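Local coordinates for DspB (Aggregatibacter actinomycetemcomitans, PDB 1YHT), which hydrolyses terminal beta-linked N-acetylhexosamine residues as a family 20 glycoside hydrolase and releases biofilms, probably by cutting their polysaccharide, at residues 16-20 with 353-358; 49-55 with 110-116; 236-241 with 252-258; 268-272 with 322-328. All coordinates share one frame. Residues are numbered along the deposited sequence.

Contact 1 of 4, residues 16-20 with 353-358; sequences TKQTG and VIHKTN
Residues 16-20 bring the chain into strand 18-24. Strand 18-20 runs at 165°, nearly antiparallel, to helix 353-358, closest axial approach 8.1 Å. Lys17, extended but not yet in the strand, has its CA 6.2 Å from the CA of Asn358. Its aliphatic base packs there, CB 3.4 Å from Asn358 OD1 and CG 4.0 Å from Thr357 O, while the long chain leads NZ away to the carbonyl of Ile322. Thr19, small and beta-branched (chi1 t), its CA 6.0 Å from the CA of Ile354, points at the helix and is the main buried contact: CG2 lies 3.8 Å from Ile354 CG2 and 3.9 Å from Asn358 ND2, and OG1, hydrogen-bonded to Ala325 O, lies 3.8 Å from Thr357 CB. Thr357, in the m rotamer, hydrogen-bonds OG1 back to Val353 O of its own helix (2.6 Å), so its polar end is satisfied within a buried interface. No hydrogen bond joins the segments; this is helix-on-strand packing, the first barrel strand against the last helix, characteristic of a TIM barrel.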
loop_
_atom_site.group_PDB
_atom_site.type_symbol
_atom_site.label_atom_id
_atom_site.label_comp_id
_atom_site.label_asym_id
_atom_site.label_seq_id
_atom_site.Cartn_x
_atom_site.Cartn_y
_atom_site.Cartn_z
ATOM N N THR A 16 8.920 6.755 19.558
ATOM C CA THR A 16 8.653 5.286 19.393
ATOM C C THR A 16 7.755 4.992 18.198
ATOM O O THR A 16 6.535 5.231 18.245
ATOM C CB THR A 16 7.972 4.720 20.587
ATOM O OG1 THR A 16 8.357 5.488 21.753
ATOM C CG2 THR A 16 8.330 3.198 20.693
ATOM N N LYS A 17 8.346 4.400 17.175
ATOM C CA LYS A 17 7.888 4.599 15.827
ATOM C C LYS A 17 7.179 3.402 15.248
ATOM O O LYS A 17 7.340 2.289 15.714
ATOM C CB LYS A 17 9.089 4.944 14.941
ATOM C CG LYS A 17 9.925 6.080 15.465
ATOM C CD LYS A 17 9.222 7.429 15.327
ATOM C CE LYS A 17 10.179 8.588 15.640
ATOM N NZ LYS A 17 9.589 9.931 15.451
ATOM N N GLN A 18 6.349 3.673 14.241
ATOM C CA GLN A 18 5.741 2.644 13.464
ATOM C C GLN A 18 6.605 2.494 12.248
ATOM O O GLN A 18 6.733 3.421 11.427
ATOM C CB GLN A 18 4.302 3.024 13.100
ATOM C CG GLN A 18 3.366 3.051 14.340
ATOM C CD GLN A 18 3.276 1.691 15.019
ATOM O OE1 GLN A 18 2.985 0.685 14.361
ATOM N NE2 GLN A 18 3.579 1.643 16.340
ATOM N N THR A 19 7.226 1.329 12.117
ATOM C CA THR A 19 8.138 1.115 11.014
ATOM C C THR A 19 8.041 -0.306 10.500
ATOM O O THR A 19 7.754 -1.249 11.267
ATOM C CB THR A 19 9.597 1.448 11.439
ATOM O OG1 THR A 19 10.405 1.633 10.269
ATOM C CG2 THR A 19 10.164 0.334 12.282
ATOM N N GLY A 20 8.253 -0.447 9.204
ATOM C CA GLY A 20 8.153 -1.750 8.552
ATOM C C GLY A 20 8.308 -1.732 7.068
ATOM O O GLY A 20 9.042 -0.904 6.509
ATOM N N VAL A 353 16.472 0.981 6.757
ATOM C CA VAL A 353 15.315 1.875 6.885
ATOM C C VAL A 353 14.715 1.813 8.316
ATOM O O VAL A 353 14.434 2.858 8.940
ATOM C CB VAL A 353 14.231 1.540 5.831
ATOM C CG1 VAL A 353 12.941 2.380 6.083
ATOM C CG2 VAL A 353 14.758 1.780 4.422
ATOM N N ILE A 354 14.591 0.609 8.844
ATOM C CA ILE A 354 14.047 0.376 10.185
ATOM C C ILE A 354 14.968 0.994 11.235
ATOM O O ILE A 354 14.504 1.684 12.122
ATOM C CB ILE A 354 13.783 -1.140 10.498
ATOM C CG1 ILE A 354 12.617 -1.659 9.659
ATOM C CG2 ILE A 354 13.497 -1.354 11.957
ATOM C CD1 ILE A 354 12.436 -3.173 9.635
ATOM N N HIS A 355 16.253 0.697 11.143
ATOM C CA HIS A 355 17.212 1.229 12.092
ATOM C C HIS A 355 17.323 2.753 11.995
ATOM O O HIS A 355 17.372 3.403 13.008
ATOM C CB HIS A 355 18.593 0.605 11.914
ATOM C CG HIS A 355 18.679 -0.836 12.313
ATOM N ND1 HIS A 355 18.106 -1.331 13.466
ATOM C CD2 HIS A 355 19.317 -1.886 11.733
ATOM C CE1 HIS A 355 18.340 -2.630 13.554
ATOM N NE2 HIS A 355 19.066 -2.998 12.515
ATOM N N LYS A 356 17.383 3.310 10.797
ATOM C CA LYS A 356 17.468 4.764 10.642
ATOM C C LYS A 356 16.231 5.463 11.144
ATOM O O LYS A 356 16.323 6.595 11.626
ATOM C CB LYS A 356 17.712 5.171 9.197
ATOM C CG LYS A 356 19.106 4.820 8.665
ATOM C CD LYS A 356 20.247 5.696 9.284
ATOM C CE LYS A 356 20.036 7.159 9.014
ATOM N NZ LYS A 356 21.225 7.787 8.397
ATOM N N THR A 357 15.084 4.788 11.055
ATOM C CA THR A 357 13.829 5.367 11.519
ATOM C C THR A 357 13.773 5.350 13.059
ATOM O O THR A 357 13.458 6.352 13.701
ATOM C CB THR A 357 12.612 4.609 10.957
ATOM O OG1 THR A 357 12.628 4.623 9.514
ATOM C CG2 THR A 357 11.318 5.200 11.468
ATOM N N ASN A 358 14.043 4.190 13.633
ATOM C CA ASN A 358 14.063 4.056 15.086
ATOM C C ASN A 358 15.285 4.702 15.748
ATOM O O ASN A 358 15.242 5.015 16.916
ATOM C CB ASN A 358 14.004 2.581 15.476
ATOM C CG ASN A 358 12.627 1.988 15.310
ATOM O OD1 ASN A 358 11.639 2.707 15.172
ATOM N ND2 ASN A 358 12.543 0.662 15.365
#

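Contact 2 of 4, residues 49-55 with 110-116; sequences FLHLHFS and ELIPELD
Two neighbouring parallel strands of the TIM barrel, 49-53 and 110-117, pair here near the chain centre. The axes of 49-53 and 110-116 approach to 4.6 Å and cross at -21°. The register sets Phe49 beside Glu110, Leu50 beside Leu111, His51 beside Ile112 and Leu52 beside Pro113. The ladder is Leu50 N to Glu110 O (2.8 Å), Ile112 N to Leu50 O (2.8 Å), Leu52 N to Ile112 O (2.8 Å) and Glu114 N to Leu52 O (3.1 Å). Pro113 breaks none of these bonds, since its strand's NH donors here are Ile112 and Glu114. Leu50, Leu111, Leu52 and Pro113 share one face, where helix 154-171 packs on Pro113; Leu50 CB meets Leu111 CD2 at 4.0 Å, and the Phe54 ring sets CE2 3.7 Å from Pro113 CB. Phe49, His51, Ile112 and Glu114 share the other. There Glu114, extended (chi1 and chi2 t), lets OE1 accept from His51 NE2 (2.8 Å) and His53 ND1 (2.6 Å); OE2 is held by Trp216. Past the ladder, a water bridges Ser55 N (3.0 Å) and Glu114 O (2.7 Å). Such a buried histidine-carboxylate network at the C-terminal ends of parallel strands lies where TIM-barrel enzymes carry their active sites.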
loop_
_atom_site.group_PDB
_atom_site.type_symbol
_atom_site.label_atom_id
_atom_site.label_comp_id
_atom_site.label_asym_id
_atom_site.label_seq_id
_atom_site.Cartn_x
_atom_site.Cartn_y
_atom_site.Cartn_z
ATOM N N PHE A 49 5.460 -3.437 11.585
ATOM C CA PHE A 49 4.377 -3.681 10.645
ATOM C C PHE A 49 4.801 -4.176 9.282
ATOM O O PHE A 49 5.918 -3.918 8.793
ATOM C CB PHE A 49 3.407 -2.479 10.553
ATOM C CG PHE A 49 3.915 -1.307 9.759
ATOM C CD1 PHE A 49 3.793 -1.301 8.376
ATOM C CD2 PHE A 49 4.411 -0.174 10.388
ATOM C CE1 PHE A 49 4.166 -0.201 7.616
ATOM C CE2 PHE A 49 4.797 0.968 9.651
ATOM C CZ PHE A 49 4.725 0.954 8.273
ATOM N N LEU A 50 3.852 -4.899 8.689
ATOM C CA LEU A 50 3.902 -5.318 7.280
ATOM C C LEU A 50 2.593 -4.821 6.606
ATOM O O LEU A 50 1.497 -5.306 6.920
ATOM C CB LEU A 50 4.015 -6.847 7.193
ATOM C CG LEU A 50 3.951 -7.439 5.755
ATOM C CD1 LEU A 50 4.994 -6.880 4.855
ATOM C CD2 LEU A 50 4.164 -8.957 5.846
ATOM N N HIS A 51 2.755 -3.805 5.770
ATOM C CA HIS A 51 1.718 -3.215 4.922
ATOM C C HIS A 51 1.637 -4.027 3.635
ATOM O O HIS A 51 2.548 -4.021 2.775
ATOM C CB HIS A 51 2.086 -1.715 4.768
ATOM C CG HIS A 51 1.292 -0.925 3.752
ATOM N ND1 HIS A 51 1.598 0.399 3.478
ATOM C CD2 HIS A 51 0.273 -1.257 2.916
ATOM C CE1 HIS A 51 0.796 0.843 2.525
ATOM N NE2 HIS A 51 0.003 -0.146 2.142
ATOM N N LEU A 52 0.540 -4.769 3.524
ATOM C CA LEU A 52 0.356 -5.748 2.450
ATOM C C LEU A 52 -0.467 -5.177 1.340
ATOM O O LEU A 52 -1.709 -5.096 1.440
ATOM C CB LEU A 52 -0.301 -7.011 2.958
ATOM C CG LEU A 52 -0.070 -8.247 2.081
ATOM C CD1 LEU A 52 1.426 -8.670 2.080
ATOM C CD2 LEU A 52 -0.953 -9.415 2.511
ATOM N N HIS A 53 0.234 -4.799 0.264
ATOM C CA HIS A 53 -0.395 -4.232 -0.946
ATOM C C HIS A 53 -0.717 -5.386 -1.881
ATOM O O HIS A 53 0.069 -5.687 -2.778
ATOM C CB HIS A 53 0.567 -3.202 -1.579
ATOM C CG HIS A 53 -0.033 -2.414 -2.711
ATOM N ND1 HIS A 53 -0.612 -1.173 -2.533
ATOM C CD2 HIS A 53 -0.126 -2.687 -4.032
ATOM C CE1 HIS A 53 -1.045 -0.726 -3.703
ATOM N NE2 HIS A 53 -0.761 -1.628 -4.631
ATOM N N PHE A 54 -1.872 -6.025 -1.655
ATOM C CA PHE A 54 -2.291 -7.279 -2.341
ATOM C C PHE A 54 -3.260 -7.079 -3.502
ATOM O O PHE A 54 -3.603 -8.041 -4.190
ATOM C CB PHE A 54 -2.911 -8.305 -1.339
ATOM C CG PHE A 54 -4.162 -7.821 -0.657
ATOM C CD1 PHE A 54 -5.405 -7.928 -1.274
ATOM C CD2 PHE A 54 -4.098 -7.252 0.587
ATOM C CE1 PHE A 54 -6.524 -7.446 -0.666
ATOM C CE2 PHE A 54 -5.227 -6.777 1.186
ATOM C CZ PHE A 54 -6.442 -6.886 0.562
ATOM N N SER A 55 -3.687 -5.826 -3.723
ATOM C CA SER A 55 -4.705 -5.530 -4.726
ATOM C C SER A 55 -4.228 -4.320 -5.593
ATOM O O SER A 55 -3.916 -3.243 -5.068
ATOM C CB SER A 55 -6.031 -5.234 -4.047
ATOM O OG SER A 55 -7.022 -4.812 -4.980
ATOM N N GLU A 110 2.343 -6.304 13.175
ATOM C CA GLU A 110 1.044 -5.920 12.667
ATOM C C GLU A 110 0.951 -6.083 11.149
ATOM O O GLU A 110 1.871 -5.737 10.412
ATOM C CB GLU A 110 0.769 -4.448 12.989
ATOM C CG GLU A 110 -0.662 -4.035 12.663
ATOM C CD GLU A 110 -0.930 -2.553 12.717
ATOM O OE1 GLU A 110 -0.021 -1.738 12.933
ATOM O OE2 GLU A 110 -2.105 -2.221 12.537
ATOM N N LEU A 111 -0.155 -6.645 10.693
ATOM C CA LEU A 111 -0.468 -6.754 9.254
ATOM C C LEU A 111 -1.435 -5.629 8.900
ATOM O O LEU A 111 -2.488 -5.499 9.516
ATOM C CB LEU A 111 -1.094 -8.097 8.972
ATOM C CG LEU A 111 -0.208 -9.321 9.342
ATOM C CD1 LEU A 111 -0.865 -10.677 8.947
ATOM C CD2 LEU A 111 1.138 -9.211 8.658
ATOM N N ILE A 112 -1.074 -4.809 7.925
ATOM C CA ILE A 112 -1.932 -3.746 7.488
ATOM C C ILE A 112 -2.366 -4.074 6.053
ATOM O O ILE A 112 -1.606 -3.874 5.112
ATOM C CB ILE A 112 -1.267 -2.363 7.588
ATOM C CG1 ILE A 112 -0.728 -2.146 9.008
ATOM C CG2 ILE A 112 -2.217 -1.251 7.070
ATOM C CD1 ILE A 112 0.106 -0.868 9.241
ATOM N N PRO A 113 -3.607 -4.552 5.882
ATOM C CA PRO A 113 -4.061 -4.768 4.495
ATOM C C PRO A 113 -4.313 -3.446 3.783
ATOM O O PRO A 113 -4.762 -2.498 4.422
ATOM C CB PRO A 113 -5.358 -5.583 4.662
ATOM C CG PRO A 113 -5.976 -5.014 5.963
ATOM C CD PRO A 113 -4.669 -4.893 6.865
ATOM N N GLU A 114 -4.051 -3.407 2.466
ATOM C CA GLU A 114 -4.371 -2.278 1.608
ATOM C C GLU A 114 -5.292 -2.722 0.510
ATOM O O GLU A 114 -4.892 -3.487 -0.388
ATOM C CB GLU A 114 -3.132 -1.584 0.969
ATOM C CG GLU A 114 -3.520 -0.321 0.190
ATOM C CD GLU A 114 -2.411 0.374 -0.580
ATOM O OE1 GLU A 114 -1.210 0.085 -0.372
ATOM O OE2 GLU A 114 -2.778 1.211 -1.453
ATOM N N LEU A 115 -6.516 -2.193 0.552
ATOM C CA LEU A 115 -7.476 -2.378 -0.519
ATOM C C LEU A 115 -7.541 -1.043 -1.244
ATOM O O LEU A 115 -8.214 -0.141 -0.808
ATOM C CB LEU A 115 -8.838 -2.796 0.071
ATOM C CG LEU A 115 -9.890 -3.304 -0.909
ATOM C CD1 LEU A 115 -9.476 -4.644 -1.486
ATOM C CD2 LEU A 115 -11.261 -3.379 -0.233
ATOM N N ASP A 116 -6.779 -0.923 -2.331
ATOM C CA ASP A 116 -6.580 0.357 -2.970
ATOM C C ASP A 116 -7.834 0.729 -3.802
ATOM O O ASP A 116 -8.507 -0.131 -4.389
ATOM C CB ASP A 116 -5.300 0.354 -3.831
ATOM C CG ASP A 116 -4.768 1.745 -4.118
ATOM O OD1 ASP A 116 -5.510 2.745 -3.897
ATOM O OD2 ASP A 116 -3.603 1.822 -4.612
HETATM O O HOH W 1 -3.182 -3.159 -2.492
HETATM O O HOH W 2 -7.012 -2.257 -5.222
#

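Contact 3 of 4, residues 236-241 with 252-258; sequences YWSYDG and RRDMRVS
Asp240 joins two arginines of helix 246-255 to the loop after strand 233-236, an excursion at the C-terminal end of a TIM-barrel strand. Its OD2 forms a salt bridge with Arg253, 2.9 Å from NE and 3.1 Å from NH2, and Arg253 NH2 also pairs with Asp308. The carbonyl Asp240 O accepts from Arg252 NH2 (2.9 Å) and Arg252 NE (3.1 Å). Asp240 CA lies 5.3 Å from Arg252 CA. Gly241 follows with positive phi (71°); a beta carbon there would clash with Arg252 NH2. Tyr236, with chi1 t, donates from OH to Val257 O (2.7 Å), just beyond the helix, which Arg256 leaves with psi 159°. Tyr239 is the broadest packing surface: Arg253 CG lies over its face, 4.0 Å from the ring centroid, in a CH-pi contact. Arg256, extended through chi2 and chi3, brings CD within 3.2 Å of Tyr239 O. A water bridges the two segments, accepting from Tyr239 OH at 2.6 Å and donating to Arg256 O at 2.6 Å.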
loop_
_atom_site.group_PDB
_atom_site.type_symbol
_atom_site.label_atom_id
_atom_site.label_comp_id
_atom_site.label_asym_id
_atom_site.label_seq_id
_atom_site.Cartn_x
_atom_site.Cartn_y
_atom_site.Cartn_z
ATOM N N TYR A 236 2.993 9.103 3.429
ATOM C CA TYR A 236 3.414 10.230 2.580
ATOM C C TYR A 236 4.595 9.856 1.713
ATOM O O TYR A 236 5.746 9.769 2.207
ATOM C CB TYR A 236 3.792 11.478 3.436
ATOM C CG TYR A 236 3.712 12.771 2.647
ATOM C CD1 TYR A 236 2.660 13.679 2.846
ATOM C CD2 TYR A 236 4.622 13.059 1.635
ATOM C CE1 TYR A 236 2.533 14.860 2.066
ATOM C CE2 TYR A 236 4.522 14.217 0.879
ATOM C CZ TYR A 236 3.488 15.149 1.117
ATOM O OH TYR A 236 3.374 16.321 0.333
ATOM N N TRP A 237 4.328 9.627 0.430
ATOM C CA TRP A 237 5.335 9.065 -0.471
ATOM C C TRP A 237 6.020 10.050 -1.421
ATOM O O TRP A 237 7.173 9.856 -1.782
ATOM C CB TRP A 237 4.785 7.911 -1.254
ATOM C CG TRP A 237 3.765 8.220 -2.280
ATOM C CD1 TRP A 237 2.456 8.499 -2.078
ATOM C CD2 TRP A 237 3.968 8.248 -3.688
ATOM N NE1 TRP A 237 1.825 8.707 -3.268
ATOM C CE2 TRP A 237 2.730 8.569 -4.280
ATOM C CE3 TRP A 237 5.077 8.034 -4.508
ATOM C CZ2 TRP A 237 2.556 8.653 -5.654
ATOM C CZ3 TRP A 237 4.917 8.111 -5.898
ATOM C CH2 TRP A 237 3.666 8.422 -6.458
ATOM N N SER A 238 5.275 11.076 -1.833
ATOM C CA SER A 238 5.810 12.099 -2.723
ATOM C C SER A 238 4.933 13.358 -2.669
ATOM O O SER A 238 3.694 13.267 -2.611
ATOM C CB SER A 238 5.818 11.557 -4.140
ATOM O OG SER A 238 6.448 12.461 -5.023
ATOM N N TYR A 239 5.576 14.519 -2.741
ATOM C CA TYR A 239 4.878 15.799 -2.881
ATOM C C TYR A 239 4.128 15.899 -4.201
ATOM O O TYR A 239 3.121 16.596 -4.295
ATOM C CB TYR A 239 5.906 16.943 -2.793
ATOM C CG TYR A 239 5.484 18.286 -2.200
ATOM C CD1 TYR A 239 6.457 19.247 -1.933
ATOM C CD2 TYR A 239 4.146 18.627 -1.952
ATOM C CE1 TYR A 239 6.148 20.483 -1.410
ATOM C CE2 TYR A 239 3.819 19.912 -1.442
ATOM C CZ TYR A 239 4.849 20.829 -1.187
ATOM O OH TYR A 239 4.614 22.070 -0.656
ATOM N N ASP A 240 4.612 15.227 -5.235
ATOM C CA ASP A 240 4.112 15.474 -6.589
ATOM C C ASP A 240 3.881 14.247 -7.458
ATOM O O ASP A 240 3.731 14.343 -8.704
ATOM C CB ASP A 240 5.058 16.473 -7.278
ATOM C CG ASP A 240 6.517 15.993 -7.304
ATOM O OD1 ASP A 240 6.753 14.756 -7.206
ATOM O OD2 ASP A 240 7.410 16.862 -7.430
ATOM N N GLY A 241 3.790 13.090 -6.812
ATOM C CA GLY A 241 3.502 11.870 -7.510
ATOM C C GLY A 241 4.650 11.394 -8.354
ATOM O O GLY A 241 4.480 10.550 -9.231
ATOM N N ARG A 252 1.413 20.667 -8.657
ATOM C CA ARG A 252 1.098 19.782 -7.517
ATOM C C ARG A 252 1.709 20.313 -6.223
ATOM O O ARG A 252 1.070 20.313 -5.175
ATOM C CB ARG A 252 1.448 18.314 -7.810
ATOM C CG ARG A 252 0.914 17.905 -9.160
ATOM C CD ARG A 252 0.190 16.652 -9.280
ATOM N NE ARG A 252 1.061 15.547 -9.568
ATOM C CZ ARG A 252 0.810 14.558 -10.427
ATOM N NH1 ARG A 252 -0.267 14.518 -11.195
ATOM N NH2 ARG A 252 1.679 13.596 -10.539
ATOM N N ARG A 253 2.920 20.836 -6.302
ATOM C CA ARG A 253 3.572 21.365 -5.103
ATOM C C ARG A 253 2.902 22.620 -4.550
ATOM O O ARG A 253 2.986 22.916 -3.355
ATOM C CB ARG A 253 5.041 21.637 -5.406
ATOM C CG ARG A 253 5.852 20.394 -5.506
ATOM C CD ARG A 253 7.253 20.642 -6.053
ATOM N NE ARG A 253 7.958 19.363 -6.012
ATOM C CZ ARG A 253 8.732 18.941 -5.019
ATOM N NH1 ARG A 253 9.018 19.718 -3.997
ATOM N NH2 ARG A 253 9.268 17.731 -5.095
ATOM N N ASP A 254 2.233 23.355 -5.427
ATOM C CA ASP A 254 1.486 24.539 -5.026
ATOM C C ASP A 254 0.111 24.172 -4.514
ATOM O O ASP A 254 -0.462 24.866 -3.711
ATOM C CB ASP A 254 1.326 25.470 -6.223
ATOM C CG ASP A 254 0.766 26.813 -5.821
ATOM O OD1 ASP A 254 1.358 27.450 -4.908
ATOM O OD2 ASP A 254 -0.291 27.187 -6.382
ATOM N N MET A 255 -0.429 23.074 -5.008
ATOM C CA MET A 255 -1.787 22.697 -4.662
ATOM C C MET A 255 -1.831 21.736 -3.479
ATOM O O MET A 255 -2.686 21.819 -2.641
ATOM C CB MET A 255 -2.395 21.982 -5.841
ATOM C CG MET A 255 -3.146 22.829 -6.814
ATOM S SD MET A 255 -3.700 21.768 -8.184
ATOM C CE MET A 255 -4.406 20.298 -7.405
ATOM N N ARG A 256 -0.933 20.760 -3.476
ATOM C CA ARG A 256 -0.960 19.719 -2.462
ATOM C C ARG A 256 -0.414 20.209 -1.129
ATOM O O ARG A 256 0.362 21.164 -1.066
ATOM C CB ARG A 256 -0.159 18.522 -2.934
ATOM C CG ARG A 256 -0.795 17.838 -4.107
ATOM C CD ARG A 256 -0.097 16.563 -4.454
ATOM N NE ARG A 256 -0.721 15.899 -5.585
ATOM C CZ ARG A 256 -0.391 14.690 -6.028
ATOM N NH1 ARG A 256 0.563 13.989 -5.434
ATOM N NH2 ARG A 256 -1.015 14.182 -7.078
ATOM N N VAL A 257 -0.793 19.512 -0.061
ATOM C CA VAL A 257 -0.231 19.779 1.257
ATOM C C VAL A 257 1.171 19.087 1.407
ATOM O O VAL A 257 1.382 17.958 0.991
ATOM C CB VAL A 257 -1.248 19.370 2.392
ATOM C CG1 VAL A 257 -1.367 17.890 2.488
ATOM C CG2 VAL A 257 -0.794 19.871 3.733
ATOM N N SER A 258 2.115 19.790 1.998
ATOM C CA SER A 258 3.431 19.207 2.328
ATOM C C SER A 258 3.336 18.358 3.605
ATOM O O SER A 258 2.379 18.468 4.376
ATOM C CB SER A 258 4.434 20.337 2.574
ATOM O OG SER A 258 4.177 20.940 3.820
HETATM O O HOH W 3 2.179 22.716 0.050
#

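Contact 4 of 4, residues 268-272 with 322-328; sequences TVLNY and IAGAALS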
loop_
_atom_site.group_PDB
_atom_site.type_symbol
_atom_site.label_atom_id
_atom_site.label_comp_id
_atom_site.label_asym_id
_atom_site.label_seq_id
_atom_site.Cartn_x
_atom_site.Cartn_y
_atom_site.Cartn_z
ATOM N N THR A 268 -1.157 12.252 12.052
ATOM C CA THR A 268 -0.202 11.161 12.031
ATOM C C THR A 268 0.293 10.974 10.613
ATOM O O THR A 268 -0.491 10.774 9.692
ATOM C CB THR A 268 -0.870 9.892 12.538
ATOM O OG1 THR A 268 -1.298 10.139 13.876
ATOM C CG2 THR A 268 0.054 8.717 12.518
ATOM N N VAL A 269 1.606 11.074 10.424
ATOM C CA VAL A 269 2.174 10.896 9.109
ATOM C C VAL A 269 3.394 9.965 9.192
ATOM O O VAL A 269 4.330 10.217 9.970
ATOM C CB VAL A 269 2.593 12.224 8.476
ATOM C CG1 VAL A 269 3.041 11.974 7.036
ATOM C CG2 VAL A 269 1.429 13.287 8.527
ATOM N N LEU A 270 3.399 8.952 8.327
ATOM C CA LEU A 270 4.568 8.084 8.107
ATOM C C LEU A 270 5.240 8.479 6.808
ATOM O O LEU A 270 4.567 8.751 5.806
ATOM C CB LEU A 270 4.181 6.593 8.046
ATOM C CG LEU A 270 3.717 5.942 9.343
ATOM C CD1 LEU A 270 2.265 6.377 9.697
ATOM C CD2 LEU A 270 3.812 4.422 9.257
ATOM N N ASN A 271 6.566 8.481 6.841
ATOM C CA ASN A 271 7.358 8.909 5.738
ATOM C C ASN A 271 7.668 7.710 4.841
ATOM O O ASN A 271 8.370 6.795 5.224
ATOM C CB ASN A 271 8.652 9.554 6.276
ATOM C CG ASN A 271 9.520 10.174 5.178
ATOM O OD1 ASN A 271 9.197 10.091 3.995
ATOM N ND2 ASN A 271 10.628 10.829 5.583
ATOM N N TYR A 272 7.139 7.739 3.639
ATOM C CA TYR A 272 7.349 6.679 2.667
ATOM C C TYR A 272 8.254 7.159 1.516
ATOM O O TYR A 272 8.341 6.487 0.491
ATOM C CB TYR A 272 6.016 6.216 2.129
ATOM C CG TYR A 272 5.313 5.103 2.917
ATOM C CD1 TYR A 272 5.008 5.248 4.261
ATOM C CD2 TYR A 272 4.913 3.919 2.290
ATOM C CE1 TYR A 272 4.318 4.249 4.969
ATOM C CE2 TYR A 272 4.199 2.938 2.992
ATOM C CZ TYR A 272 3.912 3.101 4.341
ATOM O OH TYR A 272 3.178 2.141 5.084
ATOM N N ILE A 322 7.130 12.842 13.455
ATOM C CA ILE A 322 6.921 11.927 12.350
ATOM C C ILE A 322 6.697 10.541 12.963
ATOM O O ILE A 322 7.480 10.034 13.763
ATOM C CB ILE A 322 8.081 11.956 11.299
ATOM C CG1 ILE A 322 8.130 13.310 10.586
ATOM C CG2 ILE A 322 7.892 10.818 10.282
ATOM C CD1 ILE A 322 9.449 13.560 9.821
ATOM N N ALA A 323 5.586 9.931 12.607
ATOM C CA ALA A 323 5.107 8.744 13.309
ATOM C C ALA A 323 5.954 7.485 12.960
ATOM O O ALA A 323 6.026 6.563 13.729
ATOM C CB ALA A 323 3.629 8.551 12.987
ATOM N N GLY A 324 6.661 7.511 11.843
ATOM C CA GLY A 324 7.371 6.319 11.348
ATOM C C GLY A 324 7.700 6.396 9.870
ATOM O O GLY A 324 7.716 7.496 9.289
ATOM N N ALA A 325 7.949 5.218 9.270
ATOM C CA ALA A 325 8.474 5.098 7.900
ATOM C C ALA A 325 8.406 3.681 7.452
ATOM O O ALA A 325 8.326 2.762 8.275
ATOM C CB ALA A 325 9.933 5.579 7.829
ATOM N N ALA A 326 8.413 3.483 6.148
ATOM C CA ALA A 326 8.474 2.124 5.593
ATOM C C ALA A 326 9.311 2.085 4.350
ATOM O O ALA A 326 9.362 3.063 3.609
ATOM C CB ALA A 326 7.091 1.636 5.286
ATOM N N LEU A 327 9.985 0.962 4.141
ATOM C CA LEU A 327 10.478 0.574 2.826
ATOM C C LEU A 327 9.320 0.004 2.028
ATOM O O LEU A 327 8.640 -0.886 2.526
ATOM C CB LEU A 327 11.514 -0.534 2.921
ATOM C CG LEU A 327 12.164 -1.038 1.618
ATOM C CD1 LEU A 327 13.055 -0.015 0.973
ATOM C CD2 LEU A 327 13.029 -2.311 1.881
ATOM N N SER A 328 9.184 0.426 0.785
ATOM C CA SER A 328 8.223 -0.137 -0.149
ATOM C C SER A 328 8.939 -0.908 -1.268
ATOM O O SER A 328 9.806 -0.370 -1.940
ATOM C CB SER A 328 7.373 1.005 -0.744
ATOM O OG SER A 328 6.525 1.646 0.224
HETATM O O HOH W 4 8.148 3.768 1.135
#
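Tyr272 lays its ring over the methyl of Ala326: CB sits 3.9 Å from the ring centroid and 20° off the normal, a CH-pi contact in which CZ is the nearest ring atom at 3.6 Å. A small side chain suits this position, since the flat ring comes so close, and the phenol OH is hydrogen-bonded to His51 ND1. The same ring brings CD2 3.5 Å from Ser328 OG. The strands 269-271 and 324-328 that carry or adjoin these residues run parallel, 4.3 Å apart at closest and crossed at -41°. Ala323 N donates to Val269 O (2.9 Å) and Asn271 N to Gly324 O (2.9 Å), but Ala326 N reaches Asn271 O only weakly at 3.4 Å. Beyond that bond a water lies 2.8 Å from each of Tyr272 O, Ala326 O and Ser328 OG, linking the three. At the other end, Ala323 CB packs 3.6 Å from Thr268 CG2 and 4.2 Å from Leu270 CD1. Gly324 has phi 160° and psi -160°, a conformation glycine adopts readily and other residues disfavour. Asn271, paired with Ala325, sends ND2 to the carbonyls of Val306 and Leu304. In the barrel, strand 233-236 flanks 269-271 and strand 18-24 flanks 324-329, while Val269 packs on helix 259-264 and Ala325 and Leu327 on helix 339-358.

Overall arrangement
The four contacts sample one TIM barrel. Along the chain contact 2 comes first, then contact 3, then contact 4, and contact 1 encloses all three by bringing the chain's two modelled ends together. Contacts 1 and 4, with centres about 8 Å apart, meet where strand 18-24 pairs with strand 324-329, closing the barrel. Strand 18-24 also pairs with strand 49-53 of contact 2. Contacts 2 and 4, about 14 Å between centres, touch through the barrel interior, where Tyr272 OH lies 2.8 Å from His51 ND1, consistent with the usual active-site region of a TIM-barrel glycosidase. Contact 3, centred about 23 Å from contacts 1 and 2, follows strand 233-236; Tyr236 ties it to contact 4.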